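Local atomic coordinates of glycerate dehydrogenase (Bacillus sp. 5mfcol3.1, PDB entry 6P2I), a protein that probably reduces acyclic imino acids to amino acids with NADPH as hydride donor, and binds NADP and D-arginine. Residues L136-R141 against R246-G251; I233-L238 against K259-I264; A103-A108 against V270-S275; P33-A38 against K57-K62. All blocks are in the same frame, centred on the assembly; numbering follows the deposited sequence.

How the contacts relate
Contacts 1, 2 and 3 belong to the cofactor-binding half of the chain and all reach the second subunit, whereas contact 4 lies in the other half, its centre about 45 Å from that of contact 1. Contacts 1 and 3 hold neighbouring strands, 249-252 and 269-271, joined by the bond from V270 N to A250 O; I264 of contact 2 packs on L271 of contact 3. Contact 1 is a surface contact with one weak bond; the others are largely buried, though E35 of contact 4 is exposed. Contact 3 carries a nearly straight imidazole-hydroxyl bond, contact 2 pairs a carboxylate with an amide over an apolar touch, and contact 4 joins methionine packing to a water bridge.

Contact 1: L136-R141 against R246-G251; sequences LCSEIR and RIRGAG. With EDO (1,2-ethanediol), chain E.
The guanidinium of R248 has the backbone N of S138 over one face, while its NH2 reaches the hydroxyl of the same serine; three residues further along the same loop, the guanidinium of R141 has the 1,2-ethanediol at its edge, with C2 in its plane and O2 near it. The setting is the Rossmann-type cofactor domain. R248 comes just before strand 249-252 of the parallel sheet, and S138 lies in the loop between helix 117-125 and strand 144-148. Only these two residues touch across the contact. The bond from R248 NH2 to S138 OG is 3.0 Å long but weak, because the angle at the hydrogen is just 131°. Beside it R248 NH1 sits 3.6 Å from S138 CB, so the serine is met by both terminal nitrogens, one at its hydroxyl and one at its methylene. The arginine chain leaves the backbone extended and then bends at chi3 (-61°), which turns the flat group toward the loop. NH1 has a second partner, OD1 of N114 at the end of helix 99-114, and this bond helps to set the rotation of the group. The loop itself is held by the second subunit: E104 of that subunit accepts from the backbone N of I140 and of R141, and its S279 bonds E139 OE1. The diol, probably left from the crystallisation liquor, also bonds Q100 of the second subunit and the carbonyl of F164. Its O2 is modelled 2.4 Å from R141 NH1, too short to be trusted as an ordinary bond.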
loop_
_atom_site.group_PDB
_atom_site.type_symbol
_atom_site.label_atom_id
_atom_site.label_comp_id
_atom_site.label_asym_id
_atom_site.label_seq_id
_atom_site.Cartn_x
_atom_site.Cartn_y
_atom_site.Cartn_z
ATOM N N LEU A 136 11.525 -10.622 2.175
ATOM C CA LEU A 136 10.846 -11.162 3.349
ATOM C C LEU A 136 10.179 -10.040 4.123
ATOM O O LEU A 136 10.847 -9.095 4.558
ATOM C CB LEU A 136 11.853 -11.879 4.237
ATOM C CG LEU A 136 11.334 -12.480 5.541
ATOM C CD1 LEU A 136 10.284 -13.556 5.249
ATOM C CD2 LEU A 136 12.493 -13.056 6.315
ATOM N N CYS A 137 8.863 -10.137 4.291
ATOM C CA CYS A 137 8.087 -9.047 4.859
ATOM C C CYS A 137 7.252 -9.548 6.030
ATOM O O CYS A 137 7.208 -10.744 6.338
ATOM C CB CYS A 137 7.174 -8.404 3.807
ATOM S SG CYS A 137 5.789 -9.460 3.324
ATOM N N SER A 138 6.593 -8.604 6.691
ATOM C CA SER A 138 5.610 -8.905 7.719
ATOM C C SER A 138 4.223 -8.560 7.201
ATOM O O SER A 138 4.028 -7.515 6.559
ATOM C CB SER A 138 5.887 -8.121 9.006
ATOM O OG SER A 138 7.011 -8.637 9.685
ATOM N N GLU A 139 3.265 -9.441 7.468
ATOM C CA GLU A 139 1.868 -9.078 7.266
ATOM C C GLU A 139 1.486 -8.019 8.284
ATOM O O GLU A 139 1.942 -8.057 9.429
ATOM C CB GLU A 139 0.958 -10.294 7.419
ATOM C CG GLU A 139 1.137 -11.289 6.272
ATOM C CD GLU A 139 0.611 -12.684 6.566
ATOM O OE1 GLU A 139 1.020 -13.612 5.838
ATOM O OE2 GLU A 139 -0.209 -12.872 7.503
ATOM N N ILE A 140 0.654 -7.061 7.864
ATOM C CA ILE A 140 0.194 -6.067 8.829
ATOM C C ILE A 140 -1.002 -6.560 9.636
ATOM O O ILE A 140 -1.260 -6.027 10.726
ATOM C CB ILE A 140 -0.117 -4.713 8.157
ATOM C CG1 ILE A 140 -1.401 -4.738 7.308
ATOM C CG2 ILE A 140 1.096 -4.224 7.351
ATOM C CD1 ILE A 140 -1.783 -3.290 6.763
ATOM N N ARG A 141 -1.716 -7.586 9.172
ATOM C CA ARG A 141 -2.814 -8.108 9.970
ATOM C C ARG A 141 -2.281 -8.584 11.317
ATOM O O ARG A 141 -1.199 -9.175 11.402
ATOM C CB ARG A 141 -3.521 -9.251 9.234
ATOM C CG ARG A 141 -4.611 -9.925 10.066
ATOM C CD ARG A 141 -5.288 -11.056 9.313
ATOM N NE ARG A 141 -6.212 -11.801 10.160
ATOM C CZ ARG A 141 -7.505 -11.962 9.900
ATOM N NH1 ARG A 141 -8.032 -11.447 8.800
ATOM N NH2 ARG A 141 -8.271 -12.657 10.731
ATOM N N ARG A 246 18.122 0.295 12.954
ATOM C CA ARG A 246 17.520 0.018 14.254
ATOM C C ARG A 246 16.005 -0.152 14.180
ATOM O O ARG A 246 15.406 -0.616 15.160
ATOM C CB ARG A 246 17.880 1.125 15.250
ATOM C CG ARG A 246 19.319 1.052 15.757
ATOM C CD ARG A 246 19.458 -0.022 16.830
ATOM N NE ARG A 246 18.776 0.343 18.073
ATOM C CZ ARG A 246 17.790 -0.362 18.626
ATOM N NH1 ARG A 246 17.234 0.051 19.759
ATOM N NH2 ARG A 246 17.350 -1.475 18.047
ATOM N N ILE A 247 15.375 0.218 13.061
ATOM C CA ILE A 247 13.995 -0.139 12.741
ATOM C C ILE A 247 13.961 -0.647 11.303
ATOM O O ILE A 247 14.974 -0.641 10.607
ATOM C CB ILE A 247 13.009 1.037 12.927
ATOM C CG1 ILE A 247 13.335 2.185 11.973
ATOM C CG2 ILE A 247 13.007 1.500 14.364
ATOM C CD1 ILE A 247 12.233 3.233 11.891
ATOM N N ARG A 248 12.779 -1.084 10.858
ATOM C CA ARG A 248 12.672 -1.634 9.509
ATOM C C ARG A 248 12.743 -0.539 8.450
ATOM O O ARG A 248 13.432 -0.692 7.433
ATOM C CB ARG A 248 11.381 -2.435 9.352
ATOM C CG ARG A 248 11.132 -2.873 7.915
ATOM C CD ARG A 248 9.897 -3.739 7.821
ATOM N NE ARG A 248 10.057 -4.949 8.617
ATOM C CZ ARG A 248 9.062 -5.566 9.247
ATOM N NH1 ARG A 248 7.827 -5.082 9.174
ATOM N NH2 ARG A 248 9.304 -6.661 9.955
ATOM N N GLY A 249 12.019 0.553 8.650
ATOM C CA GLY A 249 12.056 1.640 7.686
ATOM C C GLY A 249 11.076 2.732 8.052
ATOM O O GLY A 249 10.372 2.660 9.064
ATOM N N ALA A 250 11.047 3.764 7.208
ATOM C CA ALA A 250 10.157 4.890 7.425
ATOM C C ALA A 250 9.536 5.326 6.107
ATOM O O ALA A 250 10.179 5.275 5.055
ATOM C CB ALA A 250 10.890 6.077 8.061
ATOM N N GLY A 251 8.282 5.757 6.178
ATOM C CA GLY A 251 7.613 6.341 5.035
ATOM C C GLY A 251 7.294 7.782 5.368
ATOM O O GLY A 251 6.545 8.044 6.319
HETATM C C1 EDO E . -8.131 -8.876 6.806
HETATM O O1 EDO E . -6.747 -8.518 6.872
HETATM C C2 EDO E . -8.316 -10.038 5.837
HETATM O O2 EDO E . -7.770 -11.227 6.423
#

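Contact 2: I233-L238 against K259-I264; sequences IDEQAL and KDNPII
E235 lays its CG over the tip of I263, 3.5 Å from CD1, and then carries its carboxylate past the methyl to the amide of N261. The glutamate chain makes both moves possible: CG stands anti to the backbone N (chi1 -162°) and the chain stays extended beyond it, so the methylene lies against I263 while OE2 goes further. N261 comes to meet it from the opposite direction. Its ND2 donates to E235 OE2 at 2.9 Å, with the oxygen close to the amide plane but the nitrogen standing well above the carboxylate plane; the two flat groups are turned 54° apart. Each end has another partner, T256 OG1 for E235 OE2 and the carbonyl of Y257 for N261 ND2. On the far side of the amide, OD1 accepts from I263 N at 3.0 Å, closing an Asx turn that leads into the 3-10 segment 262-264. At the other segment D234 caps helix 235-243, its OD1 accepting from A237 N at 3.0 Å. The contact thus ties the first turn of that helix to the loop between strands 249-252 and 269-271 of the Rossmann-type domain. With both amide ends of N261 engaged, its flip is settled, and the two neutral partners on OE2, amide and hydroxyl, would probably stabilise the ionised carboxylate and hold it in place against I263.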
loop_
_atom_site.group_PDB
_atom_site.type_symbol
_atom_site.label_atom_id
_atom_site.label_comp_id
_atom_site.label_asym_id
_atom_site.label_seq_id
_atom_site.Cartn_x
_atom_site.Cartn_y
_atom_site.Cartn_z
ATOM N N ILE A 233 9.599 15.404 14.433
ATOM C CA ILE A 233 10.577 14.374 14.768
ATOM C C ILE A 233 11.939 15.027 14.929
ATOM O O ILE A 233 12.263 15.982 14.213
ATOM C CB ILE A 233 10.639 13.287 13.674
ATOM C CG1 ILE A 233 9.233 12.775 13.344
ATOM C CG2 ILE A 233 11.575 12.159 14.090
ATOM C CD1 ILE A 233 9.206 11.754 12.210
ATOM N N ASP A 234 12.736 14.516 15.873
ATOM C CA ASP A 234 14.168 14.792 15.852
ATOM C C ASP A 234 14.737 14.128 14.605
ATOM O O ASP A 234 15.087 12.941 14.627
ATOM C CB ASP A 234 14.851 14.278 17.124
ATOM C CG ASP A 234 16.326 14.661 17.211
ATOM O OD1 ASP A 234 17.009 14.771 16.165
ATOM O OD2 ASP A 234 16.812 14.835 18.349
ATOM N N GLU A 235 14.814 14.880 13.506
ATOM C CA GLU A 235 15.112 14.268 12.217
ATOM C C GLU A 235 16.531 13.726 12.154
ATOM O O GLU A 235 16.772 12.709 11.491
ATOM C CB GLU A 235 14.884 15.276 11.099
ATOM C CG GLU A 235 14.743 14.651 9.740
ATOM C CD GLU A 235 14.410 15.679 8.689
ATOM O OE1 GLU A 235 13.217 15.774 8.332
ATOM O OE2 GLU A 235 15.342 16.402 8.252
ATOM N N GLN A 236 17.476 14.387 12.827
ATOM C CA GLN A 236 18.834 13.863 12.896
ATOM C C GLN A 236 18.865 12.536 13.636
ATOM O O GLN A 236 19.566 11.603 13.224
ATOM C CB GLN A 236 19.761 14.877 13.571
ATOM C CG GLN A 236 20.127 16.051 12.685
ATOM C CD GLN A 236 21.251 16.882 13.261
ATOM O OE1 GLN A 236 21.304 17.128 14.467
ATOM N NE2 GLN A 236 22.167 17.313 12.400
ATOM N N ALA A 237 18.113 12.428 14.734
ATOM C CA ALA A 237 18.049 11.156 15.446
ATOM C C ALA A 237 17.382 10.087 14.592
ATOM O O ALA A 237 17.796 8.922 14.615
ATOM C CB ALA A 237 17.309 11.321 16.772
ATOM N N LEU A 238 16.354 10.465 13.827
ATOM C CA LEU A 238 15.698 9.500 12.951
ATOM C C LEU A 238 16.658 8.997 11.883
ATOM O O LEU A 238 16.668 7.804 11.556
ATOM C CB LEU A 238 14.453 10.123 12.314
ATOM C CG LEU A 238 13.630 9.220 11.382
ATOM C CD1 LEU A 238 13.267 7.905 12.063
ATOM C CD2 LEU A 238 12.375 9.916 10.870
ATOM N N LYS A 259 17.130 19.324 -0.050
ATOM C CA LYS A 259 18.445 19.366 -0.684
ATOM C C LYS A 259 19.536 18.984 0.310
ATOM O O LYS A 259 19.635 19.563 1.394
ATOM C CB LYS A 259 18.726 20.754 -1.271
ATOM C CG LYS A 259 20.090 20.843 -1.951
ATOM C CD LYS A 259 20.232 22.078 -2.824
ATOM C CE LYS A 259 21.604 22.128 -3.487
ATOM N NZ LYS A 259 21.842 20.948 -4.363
ATOM N N ASP A 260 20.328 17.973 -0.052
ATOM C CA ASP A 260 21.470 17.485 0.719
ATOM C C ASP A 260 21.074 16.876 2.062
ATOM O O ASP A 260 21.946 16.648 2.911
ATOM C CB ASP A 260 22.516 18.586 0.943
ATOM C CG ASP A 260 23.181 19.031 -0.346
ATOM O OD1 ASP A 260 23.282 18.203 -1.279
ATOM O OD2 ASP A 260 23.599 20.208 -0.427
ATOM N N ASN A 261 19.794 16.595 2.278
ATOM C CA ASN A 261 19.377 15.923 3.502
ATOM C C ASN A 261 19.867 14.481 3.463
ATOM O O ASN A 261 19.544 13.754 2.516
ATOM C CB ASN A 261 17.861 15.970 3.665
ATOM C CG ASN A 261 17.401 15.539 5.054
ATOM O OD1 ASN A 261 17.898 14.561 5.619
ATOM N ND2 ASN A 261 16.430 16.260 5.603
ATOM N N PRO A 262 20.650 14.036 4.450
ATOM C CA PRO A 262 21.195 12.668 4.405
ATOM C C PRO A 262 20.134 11.582 4.336
ATOM O O PRO A 262 20.436 10.473 3.871
ATOM C CB PRO A 262 22.007 12.573 5.705
ATOM C CG PRO A 262 22.316 13.996 6.067
ATOM C CD PRO A 262 21.131 14.792 5.620
ATOM N N ILE A 263 18.907 11.855 4.782
ATOM C CA ILE A 263 17.854 10.844 4.691
ATOM C C ILE A 263 17.602 10.449 3.240
ATOM O O ILE A 263 17.223 9.302 2.958
ATOM C CB ILE A 263 16.580 11.364 5.384
ATOM C CG1 ILE A 263 16.813 11.447 6.894
ATOM C CG2 ILE A 263 15.363 10.491 5.054
ATOM C CD1 ILE A 263 15.633 11.959 7.666
ATOM N N ILE A 264 17.846 11.365 2.297
ATOM C CA ILE A 264 17.686 11.065 0.873
ATOM C C ILE A 264 18.615 9.941 0.419
ATOM O O ILE A 264 18.348 9.290 -0.600
ATOM C CB ILE A 264 17.891 12.360 0.044
ATOM C CG1 ILE A 264 16.546 13.030 -0.222
ATOM C CG2 ILE A 264 18.614 12.112 -1.268
ATOM C CD1 ILE A 264 15.879 13.507 1.008
#

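Contact 3: A103-A108 against V270-S275; sequences AEHVFA and VLTPGS
H105 reaches from helix 99-114 to the end of strand 269-271, an edge strand, within this chain, of the parallel sheet in this Rossmann-type domain, and there it meets T272 closely and S275 only loosely. The close part is a single short, nearly straight bond with packing round it. H105 NE2 donates to T272 OG1 over 2.9 Å, with an angle of 164° at the hydrogen, and the oxygen lies in the ring plane, just 10° out of it. The threonine methyl is near as well: T272 CG2 is 3.6 Å from NE2 of H105, and CB sits at the ring edge in its plane. A chi1 of 51° places OG1 of T272 between its own backbone N and carbonyl carbon, from where it faces the imidazole. That hydroxyl is also bonded to D253 OD1, so D253 probably helps, as a second-shell partner, to hold the hydroxyl that H105 meets.

The chain then turns away: P273 centres an inverse gamma turn, and G274 carries it on with positive phi. This brings S275 back beside the ring, but with no bond to it. The loose side is not solvent, for all three touching residues are buried, and A276 and D253 also touch the histidine. The bound NADP is about 7 Å from the H105 side chain, and D-arginine about 9 Å from that of S275. The slack end is measured by S275 OG, which stays 4.1 Å from CE1 of H105 and meets the ring obliquely.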
loop_
_atom_site.group_PDB
_atom_site.type_symbol
_atom_site.label_atom_id
_atom_site.label_comp_id
_atom_site.label_asym_id
_atom_site.label_seq_id
_atom_site.Cartn_x
_atom_site.Cartn_y
_atom_site.Cartn_z
ATOM N N ALA A 103 -5.258 9.103 4.914
ATOM C CA ALA A 103 -5.323 7.790 5.547
ATOM C C ALA A 103 -4.933 6.686 4.568
ATOM O O ALA A 103 -4.182 5.769 4.927
ATOM C CB ALA A 103 -6.725 7.546 6.105
ATOM N N GLU A 104 -5.413 6.760 3.327
ATOM C CA GLU A 104 -4.988 5.761 2.349
ATOM C C GLU A 104 -3.497 5.867 2.065
ATOM O O GLU A 104 -2.826 4.847 1.862
ATOM C CB GLU A 104 -5.799 5.892 1.059
ATOM C CG GLU A 104 -7.231 5.443 1.240
ATOM C CD GLU A 104 -8.049 5.409 -0.040
ATOM O OE1 GLU A 104 -7.460 5.396 -1.144
ATOM O OE2 GLU A 104 -9.298 5.397 0.074
ATOM N N HIS A 105 -2.951 7.089 2.080
ATOM C CA HIS A 105 -1.522 7.247 1.851
ATOM C C HIS A 105 -0.697 6.610 2.950
ATOM O O HIS A 105 0.418 6.140 2.689
ATOM C CB HIS A 105 -1.171 8.734 1.746
ATOM C CG HIS A 105 0.102 9.000 1.023
ATOM N ND1 HIS A 105 0.200 8.957 -0.352
ATOM C CD2 HIS A 105 1.330 9.353 1.477
ATOM C CE1 HIS A 105 1.430 9.281 -0.712
ATOM N NE2 HIS A 105 2.137 9.518 0.378
ATOM N N VAL A 106 -1.200 6.609 4.189
ATOM C CA VAL A 106 -0.481 5.930 5.260
ATOM C C VAL A 106 -0.257 4.467 4.886
ATOM O O VAL A 106 0.843 3.924 5.060
ATOM C CB VAL A 106 -1.253 6.042 6.589
ATOM C CG1 VAL A 106 -0.670 5.102 7.637
ATOM C CG2 VAL A 106 -1.253 7.488 7.110
ATOM N N PHE A 107 -1.290 3.822 4.350
ATOM C CA PHE A 107 -1.153 2.422 3.966
ATOM C C PHE A 107 -0.335 2.271 2.694
ATOM O O PHE A 107 0.426 1.311 2.572
ATOM C CB PHE A 107 -2.537 1.777 3.846
ATOM C CG PHE A 107 -3.172 1.543 5.178
ATOM C CD1 PHE A 107 -3.886 2.552 5.815
ATOM C CD2 PHE A 107 -2.989 0.336 5.826
ATOM C CE1 PHE A 107 -4.429 2.348 7.060
ATOM C CE2 PHE A 107 -3.538 0.121 7.082
ATOM C CZ PHE A 107 -4.261 1.119 7.695
ATOM N N ALA A 108 -0.431 3.225 1.762
ATOM C CA ALA A 108 0.465 3.220 0.609
ATOM C C ALA A 108 1.922 3.221 1.056
ATOM O O ALA A 108 2.734 2.415 0.586
ATOM C CB ALA A 108 0.181 4.429 -0.293
ATOM N N VAL A 270 10.880 5.437 2.244
ATOM C CA VAL A 270 10.078 5.762 1.078
ATOM C C VAL A 270 9.600 7.194 1.267
ATOM O O VAL A 270 9.021 7.522 2.308
ATOM C CB VAL A 270 8.895 4.789 0.919
ATOM C CG1 VAL A 270 7.990 5.195 -0.229
ATOM C CG2 VAL A 270 9.427 3.362 0.720
ATOM N N LEU A 271 9.875 8.045 0.285
ATOM C CA LEU A 271 9.587 9.471 0.383
ATOM C C LEU A 271 8.511 9.865 -0.615
ATOM O O LEU A 271 8.542 9.431 -1.769
ATOM C CB LEU A 271 10.850 10.282 0.112
ATOM C CG LEU A 271 12.033 9.912 0.994
ATOM C CD1 LEU A 271 13.278 10.644 0.527
ATOM C CD2 LEU A 271 11.717 10.237 2.453
ATOM N N THR A 272 7.565 10.691 -0.174
ATOM C CA THR A 272 6.634 11.312 -1.101
ATOM C C THR A 272 6.652 12.826 -0.905
ATOM O O THR A 272 6.853 13.312 0.214
ATOM C CB THR A 272 5.213 10.736 -0.943
ATOM O OG1 THR A 272 4.792 10.772 0.431
ATOM C CG2 THR A 272 5.195 9.252 -1.408
ATOM N N PRO A 273 6.480 13.600 -1.977
ATOM C CA PRO A 273 6.693 15.067 -1.888
ATOM C C PRO A 273 5.461 15.832 -1.417
ATOM O O PRO A 273 4.944 16.724 -2.104
ATOM C CB PRO A 273 7.083 15.426 -3.331
ATOM C CG PRO A 273 6.252 14.459 -4.172
ATOM C CD PRO A 273 6.245 13.146 -3.364
ATOM N N GLY A 274 4.985 15.500 -0.216
ATOM C CA GLY A 274 3.769 16.111 0.292
ATOM C C GLY A 274 2.520 15.774 -0.497
ATOM O O GLY A 274 1.553 16.533 -0.460
ATOM N N SER A 275 2.512 14.655 -1.220
ATOM C CA SER A 275 1.419 14.318 -2.129
ATOM C C SER A 275 0.317 13.482 -1.474
ATOM O O SER A 275 -0.620 13.068 -2.166
ATOM C CB SER A 275 1.977 13.582 -3.355
ATOM O OG SER A 275 2.764 12.466 -2.936
#

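Contact 4: P33-A38 against K57-K62; sequences PNEEEA and KEMIEK
M59 leaves its helix with CG beside the backbone N (chi1 -70°) and bends at the thioether (chi3 66°), which brings its CE methyl against A38 CB at 3.9 Å. E35 answers with an extended chain: with CG anti to the backbone N, the glutamate passes obliquely across the methionine. Their methylenes meet, E35 CG lying 3.9 Å from CG of M59. Above this apolar layer the polar ends are joined through a single water. It donates to E35 OE2 at 2.6 Å and accepts from K62 NZ, also at 2.6 Å. K62 NZ, held 4.7 Å from E35 OE2 through the water, would partly offset the charge of the glutamate. Behind E35, N34 and E37 form a capping box: E37 N donates to N34 OD1 at 2.7 Å, and E37 OE1 takes the N-H of N34 with its anti lone pair. The contact packs the first turn of helix 35-43 against helix 57-60. Both are links of successive beta-alpha-beta crossovers in the five-stranded parallel sheet, the first leading from strand 25-28 to 47-50, the second from 47-50 to 68-71.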
loop_
_atom_site.group_PDB
_atom_site.type_symbol
_atom_site.label_atom_id
_atom_site.label_comp_id
_atom_site.label_asym_id
_atom_site.label_seq_id
_atom_site.Cartn_x
_atom_site.Cartn_y
_atom_site.Cartn_z
ATOM N N PRO A 33 3.684 35.614 -3.026
ATOM C CA PRO A 33 3.990 37.020 -2.735
ATOM C C PRO A 33 5.226 37.147 -1.860
ATOM O O PRO A 33 5.478 36.316 -0.986
ATOM C CB PRO A 33 2.737 37.516 -2.000
ATOM C CG PRO A 33 2.150 36.268 -1.394
ATOM C CD PRO A 33 2.435 35.171 -2.383
ATOM N N ASN A 34 6.001 38.197 -2.110
ATOM C CA ASN A 34 6.984 38.614 -1.122
ATOM C C ASN A 34 6.242 39.181 0.092
ATOM O O ASN A 34 5.026 39.379 0.063
ATOM C CB ASN A 34 7.987 39.607 -1.734
ATOM C CG ASN A 34 7.350 40.926 -2.191
ATOM O OD1 ASN A 34 6.535 41.516 -1.488
ATOM N ND2 ASN A 34 7.756 41.408 -3.367
ATOM N N GLU A 35 6.972 39.416 1.187
ATOM C CA GLU A 35 6.300 39.798 2.429
ATOM C C GLU A 35 5.488 41.084 2.269
ATOM O O GLU A 35 4.389 41.206 2.822
ATOM C CB GLU A 35 7.311 39.950 3.563
ATOM C CG GLU A 35 6.653 40.348 4.871
ATOM C CD GLU A 35 7.621 40.394 6.029
ATOM O OE1 GLU A 35 8.314 39.382 6.266
ATOM O OE2 GLU A 35 7.689 41.445 6.699
ATOM N N GLU A 36 6.002 42.047 1.505
ATOM C CA GLU A 36 5.283 43.304 1.323
ATOM C C GLU A 36 4.029 43.118 0.479
ATOM O O GLU A 36 2.993 43.734 0.759
ATOM C CB GLU A 36 6.195 44.347 0.687
ATOM C CG GLU A 36 5.545 45.700 0.535
ATOM C CD GLU A 36 6.550 46.768 0.168
ATOM O OE1 GLU A 36 6.126 47.858 -0.268
ATOM O OE2 GLU A 36 7.767 46.508 0.307
ATOM N N GLU A 37 4.113 42.304 -0.579
ATOM C CA GLU A 37 2.918 41.972 -1.347
ATOM C C GLU A 37 1.882 41.298 -0.462
ATOM O O GLU A 37 0.683 41.592 -0.552
ATOM C CB GLU A 37 3.279 41.063 -2.530
ATOM C CG GLU A 37 3.855 41.804 -3.747
ATOM C CD GLU A 37 4.463 40.850 -4.769
ATOM O OE1 GLU A 37 4.926 39.774 -4.353
ATOM O OE2 GLU A 37 4.493 41.177 -5.976
ATOM N N ALA A 38 2.334 40.401 0.417
ATOM C CA ALA A 38 1.408 39.665 1.268
ATOM C C ALA A 38 0.651 40.612 2.188
ATOM O O ALA A 38 -0.581 40.547 2.286
ATOM C CB ALA A 38 2.171 38.614 2.073
ATOM N N LYS A 57 3.317 37.518 13.309
ATOM C CA LYS A 57 2.828 38.601 14.154
ATOM C C LYS A 57 3.316 39.952 13.647
ATOM O O LYS A 57 2.554 40.922 13.625
ATOM C CB LYS A 57 3.262 38.371 15.604
ATOM C CG LYS A 57 3.128 39.587 16.499
ATOM C CD LYS A 57 4.201 39.615 17.576
ATOM C CE LYS A 57 4.074 40.861 18.448
ATOM N NZ LYS A 57 3.914 40.548 19.895
ATOM N N GLU A 58 4.575 40.025 13.210
ATOM C CA GLU A 58 5.109 41.283 12.694
ATOM C C GLU A 58 4.314 41.765 11.485
ATOM O O GLU A 58 4.087 42.972 11.321
ATOM C CB GLU A 58 6.583 41.112 12.331
ATOM C CG GLU A 58 7.518 40.909 13.525
ATOM C CD GLU A 58 7.400 39.525 14.157
ATOM O OE1 GLU A 58 7.745 39.391 15.349
ATOM O OE2 GLU A 58 6.953 38.574 13.477
ATOM N N MET A 59 3.889 40.830 10.628
ATOM C CA MET A 59 3.031 41.155 9.492
ATOM C C MET A 59 1.639 41.579 9.941
ATOM O O MET A 59 1.083 42.550 9.419
ATOM C CB MET A 59 2.921 39.953 8.547
ATOM C CG MET A 59 4.186 39.636 7.785
ATOM S SD MET A 59 4.155 37.997 7.059
ATOM C CE MET A 59 2.843 38.192 5.849
ATOM N N ILE A 60 1.053 40.845 10.888
ATOM C CA ILE A 60 -0.323 41.108 11.303
ATOM C C ILE A 60 -0.450 42.483 11.942
ATOM O O ILE A 60 -1.468 43.166 11.768
ATOM C CB ILE A 60 -0.798 39.978 12.244
ATOM C CG1 ILE A 60 -0.865 38.654 11.479
ATOM C CG2 ILE A 60 -2.146 40.303 12.870
ATOM C CD1 ILE A 60 -0.663 37.429 12.343
ATOM N N GLU A 61 0.581 42.933 12.658
ATOM C CA GLU A 61 0.542 44.272 13.232
ATOM C C GLU A 61 0.460 45.352 12.160
ATOM O O GLU A 61 -0.013 46.457 12.446
ATOM C CB GLU A 61 1.763 44.481 14.123
ATOM C CG GLU A 61 1.859 43.448 15.238
ATOM C CD GLU A 61 2.972 43.726 16.229
ATOM O OE1 GLU A 61 4.066 44.148 15.800
ATOM O OE2 GLU A 61 2.744 43.525 17.442
ATOM N N LYS A 62 0.879 45.054 10.929
ATOM C CA LYS A 62 0.835 46.012 9.832
ATOM C C LYS A 62 -0.408 45.872 8.963
ATOM O O LYS A 62 -0.586 46.657 8.027
ATOM C CB LYS A 62 2.088 45.870 8.964
ATOM C CG LYS A 62 3.387 46.203 9.694
ATOM C CD LYS A 62 4.608 45.748 8.906
ATOM C CE LYS A 62 5.890 46.043 9.669
ATOM N NZ LYS A 62 7.084 45.438 9.014
HETATM O O HOH W 1 6.727 42.849 8.617
#